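Local coordinates for peroxisomal membrane protein LPX1 (Saccharomyces cerevisiae, PDB 2Y6U) that hydrolyses acyl esters, with esterase, lipase and phospholipase A activity, as an alpha/beta hydrolase of the peroxisome, at residues Ser100-Arg105 and Arg254-Gln259. Sequence-based numbering, arbitrary orientation. Where two conformers were deposited one is given.
Sequences SAVRNR and RTKMEQ
Arg105 carries this contact by laying its guanidinium against the backbone turn at Thr255 and Lys256. NH1 donates to Lys256 O at 2.8 Å. That bond is nearly straight, 166° at the hydrogen, and the oxygen lies close to the guanidinium plane. NH2 reaches the carbonyl next door, Thr255 O, at 3.2 Å. It approaches from above that carbonyl's plane, and the bond is more bent. Two successive backbone oxygens are thus gripped by one flat group. The Arg105 chain bends at chi2 (-84°) and again at chi3, and its end comes nearer to 254-259 than its first bond would suggest.

Beside this fork the packing is close. Ala101 points its CB at Lys256 O, 3.7 Å away. Val102 CG2 meets Lys256 CG at 3.6 Å and also sits over one guanidinium face, toward its rim. In the conformer given for Glu258, OE1 makes a long salt bridge, 3.7 Å from Arg105 NH1. In the same conformer a water donates to Glu258 OE1 and to Ala101 O.

The side toward solvent, at exposed Arg254, is looser: no hydrogen bond joins it to Arg105. The extended Arg254 lays its guanidinium over one face of that of Arg105, the planes 9° apart, with Arg254 NH2 3.7 Å from Arg105 NE. The like charges probably repel, and Glu258 may offset part of this. A leucine in place of Arg105 would probably leave both carbonyls without these donors and Glu258 without its distant cationic partner.

Lys256 runs on past Val102 to a salt bridge with Asp99. The contact joins the end of helix 98-103, which follows core strand 84-92 of the hydrolase fold, to strand 253-255, the middle strand of a small antiparallel sheet. Helix 229-239 borders the turn through Glu239, and helix 259-264 starts just after Glu258.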
loop_
_atom_site.group_PDB
_atom_site.type_symbol
_atom_site.label_atom_id
_atom_site.label_comp_id
_atom_site.label_asym_id
_atom_site.label_seq_id
_atom_site.Cartn_x
_atom_site.Cartn_y
_atom_site.Cartn_z
ATOM N N SER A 100 5.745 9.865 18.717
ATOM C CA SER A 100 4.778 10.197 17.706
ATOM C C SER A 100 3.508 10.717 18.352
ATOM O O SER A 100 2.986 11.747 17.936
ATOM C CB SER A 100 4.430 8.985 16.864
ATOM O OG SER A 100 5.580 8.608 16.084
ATOM N N ALA A 101 3.131 10.098 19.484
ATOM C CA ALA A 101 1.963 10.560 20.232
ATOM C C ALA A 101 2.121 11.968 20.717
ATOM O O ALA A 101 1.187 12.753 20.710
ATOM C CB ALA A 101 1.637 9.619 21.463
ATOM N N VAL A 102 3.320 12.293 21.205
ATOM C CA VAL A 102 3.599 13.641 21.642
ATOM C C VAL A 102 3.413 14.614 20.456
ATOM O O VAL A 102 2.773 15.658 20.621
ATOM C CB VAL A 102 5.023 13.721 22.313
ATOM C CG1 VAL A 102 5.457 15.191 22.688
ATOM C CG2 VAL A 102 5.084 12.745 23.602
ATOM N N ARG A 103 3.982 14.299 19.304
ATOM C CA ARG A 103 3.840 15.217 18.133
ATOM C C ARG A 103 2.358 15.415 17.751
ATOM O O ARG A 103 1.993 16.492 17.326
ATOM C CB ARG A 103 4.464 14.666 16.864
ATOM C CG ARG A 103 5.963 14.774 16.647
ATOM C CD ARG A 103 6.510 16.097 16.391
ATOM N NE ARG A 103 6.344 16.698 15.067
ATOM C CZ ARG A 103 7.165 17.667 14.609
ATOM N NH1 ARG A 103 8.220 18.000 15.308
ATOM N NH2 ARG A 103 7.002 18.254 13.430
ATOM N N ASN A 104 1.581 14.322 17.896
ATOM C CA ASN A 104 0.205 14.222 17.465
ATOM C C ASN A 104 -0.809 14.612 18.586
ATOM O O ASN A 104 -2.035 14.528 18.376
ATOM C CB ASN A 104 -0.078 12.817 16.988
ATOM C CG ASN A 104 0.634 12.516 15.690
ATOM O OD1 ASN A 104 0.741 13.408 14.870
ATOM N ND2 ASN A 104 1.047 11.285 15.488
ATOM N N ARG A 105 -0.311 15.194 19.674
ATOM C CA ARG A 105 -1.214 15.644 20.736
ATOM C C ARG A 105 -2.330 16.501 20.213
ATOM O O ARG A 105 -2.117 17.527 19.560
ATOM C CB ARG A 105 -0.451 16.364 21.883
ATOM C CG ARG A 105 0.485 15.367 22.600
ATOM C CD ARG A 105 -0.197 14.502 23.719
ATOM N NE ARG A 105 0.631 14.268 24.939
ATOM C CZ ARG A 105 1.168 13.081 25.311
ATOM N NH1 ARG A 105 1.035 11.974 24.547
ATOM N NH2 ARG A 105 1.873 13.011 26.457
ATOM N N ARG A 254 3.123 12.824 33.456
ATOM C CA ARG A 254 2.189 12.258 32.461
ATOM C C ARG A 254 3.086 11.386 31.593
ATOM O O ARG A 254 4.267 11.735 31.420
ATOM C CB ARG A 254 1.563 13.402 31.648
ATOM C CG ARG A 254 0.605 13.009 30.513
ATOM C CD ARG A 254 -0.194 14.240 29.916
ATOM N NE ARG A 254 -0.963 13.856 28.707
ATOM C CZ ARG A 254 -1.819 14.652 28.046
ATOM N NH1 ARG A 254 -2.040 15.910 28.448
ATOM N NH2 ARG A 254 -2.459 14.193 26.966
ATOM N N THR A 255 2.575 10.265 31.079
ATOM C CA THR A 255 3.362 9.448 30.160
ATOM C C THR A 255 3.107 9.872 28.690
ATOM O O THR A 255 2.067 10.429 28.354
ATOM C CB THR A 255 3.018 7.918 30.335
ATOM O OG1 THR A 255 1.600 7.737 30.229
ATOM C CG2 THR A 255 3.457 7.409 31.750
ATOM N N LYS A 256 4.064 9.570 27.817
ATOM C CA LYS A 256 3.877 9.792 26.415
ATOM C C LYS A 256 2.686 8.941 25.940
ATOM O O LYS A 256 1.840 9.413 25.155
ATOM C CB LYS A 256 5.177 9.445 25.628
ATOM C CG LYS A 256 6.328 10.359 26.034
ATOM C CD LYS A 256 7.513 10.153 25.164
ATOM C CE LYS A 256 8.615 11.184 25.523
ATOM N NZ LYS A 256 9.896 10.573 24.904
ATOM N N MET A 257 2.682 7.673 26.336
ATOM C CA MET A 257 1.536 6.807 26.103
ATOM C C MET A 257 0.272 7.274 26.845
ATOM O O MET A 257 0.230 7.272 28.108
ATOM C CB MET A 257 1.841 5.394 26.508
ATOM C CG MET A 257 0.833 4.358 25.997
ATOM S SD MET A 257 1.064 4.181 24.153
ATOM C CE MET A 257 -0.674 4.038 23.595
ATOM N N GLU A 258 -0.719 7.710 26.092
ATOM C CA GLU A 258 -2.013 8.159 26.635
ATOM C C GLU A 258 -2.853 6.918 26.990
ATOM O O GLU A 258 -2.969 5.984 26.191
ATOM C CB GLU A 258 -2.765 9.037 25.597
ATOM C CG GLU A 258 -2.157 10.433 25.260
ATOM C CD GLU A 258 -2.460 10.862 23.851
ATOM O OE1 GLU A 258 -1.795 10.370 22.867
ATOM O OE2 GLU A 258 -3.425 11.603 23.694
ATOM N N GLN A 259 -3.477 6.901 28.178
ATOM C CA GLN A 259 -4.262 5.751 28.567
ATOM C C GLN A 259 -5.374 5.466 27.553
ATOM O O GLN A 259 -5.604 4.334 27.225
ATOM C CB GLN A 259 -4.929 5.948 29.931
ATOM C CG GLN A 259 -5.738 4.722 30.368
ATOM C CD GLN A 259 -6.121 4.755 31.854
ATOM O OE1 GLN A 259 -6.629 5.731 32.329
ATOM N NE2 GLN A 259 -5.830 3.689 32.572
HETATM O O HOH W 1 -1.528 12.414 21.316
#